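MRNA export factor (Human herpesvirus 1, PDB 4YXP) regulates viral gene expression, inhibits cellular splicing and exports intronless viral mRNAs from the nucleus, and folds through its C-terminal part into a zinc-binding homodimer. Local coordinates at residues I113-A117 with C231-I236; K127-H131 with K222-P228; T146-L150 with L196-A200. The contacts are given in a common frame with arbitrary orientation. Numbering follows the deposited sequence.

Contact 1 of 3, residues I113-A117 with C231-I236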
loop_
_atom_site.group_PDB
_atom_site.type_symbol
_atom_site.label_atom_id
_atom_site.label_comp_id
_atom_site.label_asym_id
_atom_site.label_seq_id
_atom_site.Cartn_x
_atom_site.Cartn_y
_atom_site.Cartn_z
ATOM N N ILE B 113 -0.154 -2.702 -11.561
ATOM C CA ILE B 113 -0.705 -3.626 -12.547
ATOM C C ILE B 113 -0.941 -4.989 -11.903
ATOM O O ILE B 113 -1.949 -5.646 -12.171
ATOM C CB ILE B 113 0.215 -3.748 -13.782
ATOM C CG1 ILE B 113 0.362 -2.395 -14.480
ATOM C CG2 ILE B 113 -0.329 -4.796 -14.765
ATOM C CD1 ILE B 113 -0.941 -1.808 -15.014
ATOM N N GLU B 114 -0.012 -5.418 -11.056
ATOM C CA GLU B 114 -0.167 -6.688 -10.356
ATOM C C GLU B 114 -1.389 -6.655 -9.440
ATOM O O GLU B 114 -2.130 -7.634 -9.347
ATOM C CB GLU B 114 1.093 -7.014 -9.552
ATOM C CG GLU B 114 2.280 -7.418 -10.414
ATOM C CD GLU B 114 3.578 -7.522 -9.629
ATOM O OE1 GLU B 114 3.672 -6.945 -8.521
ATOM O OE2 GLU B 114 4.510 -8.181 -10.125
ATOM N N ALA B 115 -1.604 -5.523 -8.777
ATOM C CA ALA B 115 -2.756 -5.364 -7.896
ATOM C C ALA B 115 -4.069 -5.485 -8.675
ATOM O O ALA B 115 -5.018 -6.132 -8.216
ATOM C CB ALA B 115 -2.689 -4.020 -7.172
ATOM N N LEU B 116 -4.125 -4.858 -9.847
ATOM C CA LEU B 116 -5.308 -4.943 -10.695
ATOM C C LEU B 116 -5.587 -6.396 -11.053
ATOM O O LEU B 116 -6.733 -6.849 -11.009
ATOM C CB LEU B 116 -5.130 -4.112 -11.968
ATOM C CG LEU B 116 -5.031 -2.593 -11.796
ATOM C CD1 LEU B 116 -4.773 -1.923 -13.136
ATOM C CD2 LEU B 116 -6.293 -2.032 -11.158
ATOM N N ALA B 117 -4.530 -7.125 -11.396
ATOM C CA ALA B 117 -4.653 -8.534 -11.758
ATOM C C ALA B 117 -5.180 -9.361 -10.589
ATOM O O ALA B 117 -5.962 -10.297 -10.777
ATOM C CB ALA B 117 -3.307 -9.073 -12.229
ATOM N N CYS B 231 -11.622 -5.103 -13.952
ATOM C CA CYS B 231 -10.953 -4.253 -12.963
ATOM C C CYS B 231 -9.730 -3.593 -13.583
ATOM O O CYS B 231 -9.536 -2.382 -13.469
ATOM C CB CYS B 231 -10.534 -5.059 -11.730
ATOM S SG CYS B 231 -11.897 -5.709 -10.741
ATOM N N MET B 232 -8.906 -4.404 -14.238
ATOM C CA MET B 232 -7.708 -3.916 -14.902
ATOM C C MET B 232 -8.040 -3.003 -16.084
ATOM O O MET B 232 -7.516 -1.892 -16.186
ATOM C CB MET B 232 -6.858 -5.091 -15.377
ATOM C CG MET B 232 -5.580 -4.684 -16.088
ATOM S SD MET B 232 -4.600 -6.103 -16.593
ATOM C CE MET B 232 -4.043 -6.714 -15.002
ATOM N N ALA B 233 -8.901 -3.469 -16.981
ATOM C CA ALA B 233 -9.236 -2.688 -18.168
ATOM C C ALA B 233 -9.934 -1.388 -17.777
ATOM O O ALA B 233 -9.642 -0.320 -18.321
ATOM C CB ALA B 233 -10.116 -3.497 -19.107
ATOM N N GLY B 234 -10.851 -1.488 -16.822
ATOM C CA GLY B 234 -11.674 -0.361 -16.432
ATOM C C GLY B 234 -10.916 0.737 -15.712
ATOM O O GLY B 234 -11.117 1.919 -15.985
ATOM N N LEU B 235 -10.041 0.353 -14.791
ATOM C CA LEU B 235 -9.318 1.333 -13.993
ATOM C C LEU B 235 -8.179 1.954 -14.792
ATOM O O LEU B 235 -7.881 3.135 -14.629
ATOM C CB LEU B 235 -8.796 0.692 -12.708
ATOM C CG LEU B 235 -9.881 0.361 -11.678
ATOM C CD1 LEU B 235 -9.284 -0.350 -10.479
ATOM C CD2 LEU B 235 -10.634 1.614 -11.224
ATOM N N ILE B 236 -7.557 1.177 -15.669
ATOM C CA ILE B 236 -6.579 1.743 -16.592
ATOM C C ILE B 236 -7.262 2.787 -17.478
ATOM O O ILE B 236 -6.663 3.808 -17.813
ATOM C CB ILE B 236 -5.903 0.653 -17.442
ATOM C CG1 ILE B 236 -4.984 -0.199 -16.565
ATOM C CG2 ILE B 236 -5.104 1.277 -18.595
ATOM C CD1 ILE B 236 -4.412 -1.415 -17.266
#

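Contact 2 of 3, residues K127-H131 with K222-P228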
loop_
_atom_site.group_PDB
_atom_site.type_symbol
_atom_site.label_atom_id
_atom_site.label_comp_id
_atom_site.label_asym_id
_atom_site.label_seq_id
_atom_site.Cartn_x
_atom_site.Cartn_y
_atom_site.Cartn_z
ATOM N N LYS B 127 -16.745 -15.497 -9.242
ATOM C CA LYS B 127 -17.710 -15.724 -10.308
ATOM C C LYS B 127 -17.747 -17.203 -10.681
ATOM O O LYS B 127 -18.799 -17.739 -11.036
ATOM C CB LYS B 127 -17.389 -14.878 -11.545
ATOM C CG LYS B 127 -18.519 -14.903 -12.566
ATOM C CD LYS B 127 -18.233 -14.080 -13.810
ATOM C CE LYS B 127 -19.391 -14.206 -14.797
ATOM N NZ LYS B 127 -19.233 -13.352 -16.002
ATOM N N MET B 128 -16.596 -17.860 -10.592
ATOM C CA MET B 128 -16.513 -19.288 -10.880
ATOM C C MET B 128 -17.261 -20.086 -9.813
ATOM O O MET B 128 -17.990 -21.028 -10.132
ATOM C CB MET B 128 -15.047 -19.727 -10.967
ATOM C CG MET B 128 -14.844 -21.224 -11.211
ATOM S SD MET B 128 -14.942 -22.237 -9.717
ATOM C CE MET B 128 -13.550 -21.618 -8.776
ATOM N N CYS B 129 -17.088 -19.707 -8.549
ATOM C CA CYS B 129 -17.782 -20.378 -7.450
ATOM C C CYS B 129 -19.292 -20.258 -7.621
ATOM O O CYS B 129 -20.032 -21.232 -7.450
ATOM C CB CYS B 129 -17.364 -19.788 -6.098
ATOM S SG CYS B 129 -15.675 -20.188 -5.564
ATOM N N ILE B 130 -19.739 -19.051 -7.956
ATOM C CA ILE B 130 -21.155 -18.771 -8.155
ATOM C C ILE B 130 -21.701 -19.597 -9.313
ATOM O O ILE B 130 -22.797 -20.151 -9.228
ATOM C CB ILE B 130 -21.379 -17.260 -8.384
ATOM C CG1 ILE B 130 -21.109 -16.501 -7.082
ATOM C CG2 ILE B 130 -22.798 -16.980 -8.892
ATOM C CD1 ILE B 130 -21.162 -14.992 -7.207
ATOM N N HIS B 131 -20.937 -19.671 -10.398
ATOM C CA HIS B 131 -21.313 -20.490 -11.546
ATOM C C HIS B 131 -21.615 -21.928 -11.125
ATOM O O HIS B 131 -22.601 -22.522 -11.565
ATOM C CB HIS B 131 -20.199 -20.477 -12.595
ATOM C CG HIS B 131 -20.409 -21.453 -13.712
ATOM N ND1 HIS B 131 -21.007 -21.102 -14.904
ATOM C CD2 HIS B 131 -20.103 -22.768 -13.817
ATOM C CE1 HIS B 131 -21.061 -22.161 -15.693
ATOM N NE2 HIS B 131 -20.520 -23.185 -15.061
ATOM N N LYS B 222 -25.964 -15.062 -11.767
ATOM C CA LYS B 222 -24.616 -15.528 -12.097
ATOM C C LYS B 222 -23.539 -14.433 -12.188
ATOM O O LYS B 222 -22.454 -14.678 -12.716
ATOM C CB LYS B 222 -24.659 -16.284 -13.429
ATOM C CG LYS B 222 -25.564 -17.517 -13.428
ATOM C CD LYS B 222 -25.127 -18.546 -12.393
ATOM C CE LYS B 222 -26.036 -19.771 -12.394
ATOM N NZ LYS B 222 -25.766 -20.650 -11.225
ATOM N N MET B 223 -23.822 -13.241 -11.676
ATOM C CA MET B 223 -22.853 -12.135 -11.725
ATOM C C MET B 223 -22.567 -11.729 -13.172
ATOM O O MET B 223 -21.414 -11.574 -13.577
ATOM C CB MET B 223 -21.543 -12.519 -11.020
ATOM C CG MET B 223 -20.720 -11.327 -10.536
ATOM S SD MET B 223 -19.179 -11.796 -9.712
ATOM C CE MET B 223 -18.627 -10.209 -9.090
ATOM N N HIS B 224 -23.639 -11.550 -13.937
ATOM C CA HIS B 224 -23.565 -11.207 -15.355
ATOM C C HIS B 224 -22.828 -9.887 -15.588
ATOM O O HIS B 224 -22.208 -9.681 -16.633
ATOM C CB HIS B 224 -24.989 -11.132 -15.920
ATOM C CG HIS B 224 -25.060 -10.895 -17.398
ATOM N ND1 HIS B 224 -24.702 -11.851 -18.325
ATOM C CD2 HIS B 224 -25.481 -9.821 -18.105
ATOM C CE1 HIS B 224 -24.887 -11.368 -19.541
ATOM N NE2 HIS B 224 -25.357 -10.140 -19.437
ATOM N N PHE B 225 -22.885 -9.002 -14.600
ATOM C CA PHE B 225 -22.348 -7.651 -14.744
ATOM C C PHE B 225 -20.823 -7.574 -14.632
ATOM O O PHE B 225 -20.236 -6.548 -14.972
ATOM C CB PHE B 225 -22.981 -6.720 -13.704
ATOM C CG PHE B 225 -22.956 -7.266 -12.306
ATOM C CD1 PHE B 225 -21.819 -7.165 -11.526
ATOM C CD2 PHE B 225 -24.076 -7.880 -11.772
ATOM C CE1 PHE B 225 -21.797 -7.666 -10.241
ATOM C CE2 PHE B 225 -24.060 -8.385 -10.487
ATOM C CZ PHE B 225 -22.920 -8.278 -9.721
ATOM N N TYR B 226 -20.181 -8.638 -14.152
ATOM C CA TYR B 226 -18.720 -8.660 -14.086
ATOM C C TYR B 226 -18.112 -9.577 -15.142
ATOM O O TYR B 226 -18.391 -10.780 -15.186
ATOM C CB TYR B 226 -18.225 -9.096 -12.701
ATOM C CG TYR B 226 -16.724 -9.297 -12.684
ATOM C CD1 TYR B 226 -15.856 -8.209 -12.712
ATOM C CD2 TYR B 226 -16.173 -10.567 -12.675
ATOM C CE1 TYR B 226 -14.488 -8.387 -12.723
ATOM C CE2 TYR B 226 -14.805 -10.754 -12.685
ATOM C CZ TYR B 226 -13.967 -9.664 -12.707
ATOM O OH TYR B 226 -12.605 -9.857 -12.722
ATOM N N LEU B 227 -17.270 -8.995 -15.986
ATOM C CA LEU B 227 -16.509 -9.752 -16.967
ATOM C C LEU B 227 -15.056 -9.824 -16.507
ATOM O O LEU B 227 -14.464 -8.792 -16.183
ATOM C CB LEU B 227 -16.609 -9.103 -18.349
ATOM C CG LEU B 227 -17.995 -9.135 -18.998
ATOM C CD1 LEU B 227 -18.046 -8.202 -20.200
ATOM C CD2 LEU B 227 -18.367 -10.555 -19.411
ATOM N N PRO B 228 -14.476 -11.039 -16.449
ATOM C CA PRO B 228 -13.088 -11.146 -15.980
ATOM C C PRO B 228 -12.131 -10.233 -16.741
ATOM O O PRO B 228 -12.071 -10.279 -17.969
ATOM C CB PRO B 228 -12.752 -12.622 -16.223
ATOM C CG PRO B 228 -14.057 -13.315 -16.129
ATOM C CD PRO B 228 -15.056 -12.366 -16.735
HETATM O O HOH W 1 -21.261 -16.915 -12.456
#

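Contact 3 of 3, residues T146-L150 with L196-A200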
loop_
_atom_site.group_PDB
_atom_site.type_symbol
_atom_site.label_atom_id
_atom_site.label_comp_id
_atom_site.label_asym_id
_atom_site.label_seq_id
_atom_site.Cartn_x
_atom_site.Cartn_y
_atom_site.Cartn_z
ATOM N N THR B 146 -8.885 -10.744 0.350
ATOM C CA THR B 146 -9.538 -9.630 -0.334
ATOM C C THR B 146 -9.086 -8.282 0.246
ATOM O O THR B 146 -8.835 -7.332 -0.496
ATOM C CB THR B 146 -11.076 -9.740 -0.243
ATOM O OG1 THR B 146 -11.514 -10.922 -0.927
ATOM C CG2 THR B 146 -11.759 -8.527 -0.874
ATOM N N ALA B 147 -8.978 -8.209 1.567
ATOM C CA ALA B 147 -8.602 -6.963 2.237
ATOM C C ALA B 147 -7.227 -6.467 1.795
ATOM O O ALA B 147 -6.957 -5.266 1.827
ATOM C CB ALA B 147 -8.623 -7.149 3.745
ATOM N N ALA B 148 -6.360 -7.388 1.387
ATOM C CA ALA B 148 -4.997 -7.037 1.006
ATOM C C ALA B 148 -4.960 -6.286 -0.324
ATOM O O ALA B 148 -4.265 -5.276 -0.456
ATOM C CB ALA B 148 -4.135 -8.284 0.933
ATOM N N VAL B 149 -5.704 -6.774 -1.313
ATOM C CA VAL B 149 -5.736 -6.106 -2.610
ATOM C C VAL B 149 -6.532 -4.805 -2.470
ATOM O O VAL B 149 -6.193 -3.796 -3.094
ATOM C CB VAL B 149 -6.297 -7.035 -3.734
ATOM C CG1 VAL B 149 -7.581 -7.728 -3.315
ATOM C CG2 VAL B 149 -6.499 -6.255 -5.033
ATOM N N LEU B 150 -7.562 -4.814 -1.628
ATOM C CA LEU B 150 -8.306 -3.593 -1.320
ATOM C C LEU B 150 -7.391 -2.500 -0.765
ATOM O O LEU B 150 -7.381 -1.374 -1.272
ATOM C CB LEU B 150 -9.428 -3.886 -0.321
ATOM C CG LEU B 150 -10.217 -2.682 0.199
ATOM C CD1 LEU B 150 -10.864 -1.916 -0.949
ATOM C CD2 LEU B 150 -11.270 -3.131 1.201
ATOM N N LEU B 196 -15.144 -5.106 -3.149
ATOM C CA LEU B 196 -14.026 -5.619 -2.363
ATOM C C LEU B 196 -14.218 -5.312 -0.875
ATOM O O LEU B 196 -13.895 -6.140 -0.025
ATOM C CB LEU B 196 -12.698 -5.035 -2.851
ATOM C CG LEU B 196 -12.198 -5.461 -4.234
ATOM C CD1 LEU B 196 -10.815 -4.880 -4.481
ATOM C CD2 LEU B 196 -12.172 -6.977 -4.395
ATOM N N ALA B 197 -14.739 -4.130 -0.559
ATOM C CA ALA B 197 -14.960 -3.754 0.835
ATOM C C ALA B 197 -16.026 -4.642 1.472
ATOM O O ALA B 197 -15.891 -5.057 2.624
ATOM C CB ALA B 197 -15.359 -2.292 0.943
ATOM N N ARG B 198 -17.088 -4.922 0.723
ATOM C CA ARG B 198 -18.156 -5.783 1.215
ATOM C C ARG B 198 -17.621 -7.187 1.465
ATOM O O ARG B 198 -17.857 -7.768 2.518
ATOM C CB ARG B 198 -19.323 -5.828 0.224
ATOM C CG ARG B 198 -20.184 -4.575 0.230
ATOM C CD ARG B 198 -21.147 -4.537 -0.952
ATOM N NE ARG B 198 -22.130 -5.620 -0.936
ATOM C CZ ARG B 198 -23.317 -5.560 -0.337
ATOM N NH1 ARG B 198 -23.688 -4.472 0.326
ATOM N NH2 ARG B 198 -24.142 -6.600 -0.394
ATOM N N LEU B 199 -16.892 -7.724 0.493
ATOM C CA LEU B 199 -16.342 -9.067 0.613
ATOM C C LEU B 199 -15.353 -9.137 1.780
ATOM O O LEU B 199 -15.407 -10.057 2.590
ATOM C CB LEU B 199 -15.669 -9.488 -0.696
ATOM C CG LEU B 199 -15.172 -10.931 -0.796
ATOM C CD1 LEU B 199 -16.305 -11.926 -0.556
ATOM C CD2 LEU B 199 -14.539 -11.178 -2.156
ATOM N N ALA B 200 -14.460 -8.154 1.874
ATOM C CA ALA B 200 -13.485 -8.122 2.960
ATOM C C ALA B 200 -14.178 -8.060 4.319
ATOM O O ALA B 200 -13.727 -8.678 5.287
ATOM C CB ALA B 200 -12.540 -6.940 2.796
#

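Contact 1 of 3, residues I113-A117 with C231-I236
Leu116 is the centre of this helix-helix contact, with 102 Å² of its surface buried. It projects from the helical turn 113-117 as a knob into a hole formed by Cys231, Met232, Leu235 and Ile236. Its CD2 meets Leu235 CD1 at 3.5 Å, its CD1 lies 3.8 Å from Ile236 CG1, and its CB rests 3.9 Å from Met232 CA, where the two backbones come nearest. Met232 has 80 Å² covered: its side chain, extended to SD and then turned, places CE 3.7 Å from both Ile113 O and Ala117 CB. Ile113 adds a looser touch, its CD1 4.2 Å from Ile236 CD1. The segment axes approach to 9.2 Å, with 133° between their N-to-C directions. Asp120 accepts hydrogen bonds from the backbone N of Cys231 and Met232, and Phe275 of the second subunit packs on Met232. The segments share no hydrogen bond; van der Waals packing of aliphatic side chains and the Met232 methyl joins helices 112-132 and 230-241 in a buried, apolar interface.

Contact 2 of 3, residues K127-H131 with K222-P228
Most of the polar and apolar contacts involve Lys127, which has 119 Å² covered by the loop 222-228. Its fully extended side chain lets Lys127 NZ donate a hydrogen bond of 2.8 Å to Tyr226 O, at the end of the type I turn from Met223 to Tyr226. A water forms a second bridge, donating to Lys127 O at 3.0 Å and to Lys222 O at 2.5 Å. In the opposite sense, Lys222 NZ reaches back to 3.6 Å from Ile130 O, too far to count as a hydrogen bond here.

The apolar part is looser. Lys127 CB lies 4.0 Å from Met223 SD, Lys127 CD approaches the edge of the Tyr226 ring at 4.2 Å from CD2, and Ile130 CG2 is 4.5 Å from Lys222 CD.

An irregular loop of the CHC2-type zinc-finger region, away from the metal site, is thus pinned to helix 112-132 by a lysine-to-carbonyl bond and a water. It connects helices 188-204 and 230-241. Trp75 of helix 75-91 makes a cation-pi contact with Lys127, Phe191 of helix 188-204 packs on Tyr226, and the Tyr226 hydroxyl is hydrogen-bonded to Asp120 of helix 112-132.

Contact 3 of 3, residues T146-L150 with L196-A200
This is a buried, roughly antiparallel helix pair near the centre of the chain, in which the first turn of helix 146-167 packs against the middle of helix 188-204. The segment axes approach to 8.9 Å with a signed crossing angle of -147°. Ala147 and Ala200 are nearest in the backbone, 5.1 Å between their CA atoms, which is consistent with their small side chains; Ala147 CB touches Ala200 CB at 4.0 Å. Thr146, with the largest buried area here, lays its methyl group on the opposite backbone, CG2 standing 3.3 Å from Leu196 O and 3.9 Å from Ala200 N. Thr146 OG1 is hydrogen-bonded to Ile143 O, and the same atom lies 3.3 Å from Leu199 CD2 as a van der Waals contact. One turn further on, Leu150 lies over Leu196, Ala197 and Ala200: its CD1 is 4.1 Å from Leu196 CB, and its CD2 reaches Ala197 CA at 3.8 Å and Ala200 CB at 4.3 Å. Leu196 extends the apolar layer to Val149. Helix 112-132 packs against both members of the pair, through Thr122 on Thr146 and Leu123 on Leu196, while Ala148 faces helix 93-109. Such antiparallel packing around alanines and leucines is characteristic of the core of a helical domain, here the folded C-terminal domain of ICP27, away from its zinc site.

How the contacts relate
Of the helices used by the contacts, 112-132 comes first along the chain, and it supplies the opening segments of two of them. Contact 1 starts near its beginning and closes the longest loop, to helix 230-241; contact 2 starts near its end and closes a shorter one, to the loop just ahead of that helix. Contact 3, between helices 146-167 and 188-204, lies within both spans, so the three closures are nested and none cross. Contacts 1 and 2 touch where Cys231 SG lies 4.2 Å from Tyr226 CE1, and contacts 1 and 3 where Ala115 O lies 3.5 Å from Val149 CG2. Contacts 1 and 2 also both meet the second subunit of the dimer.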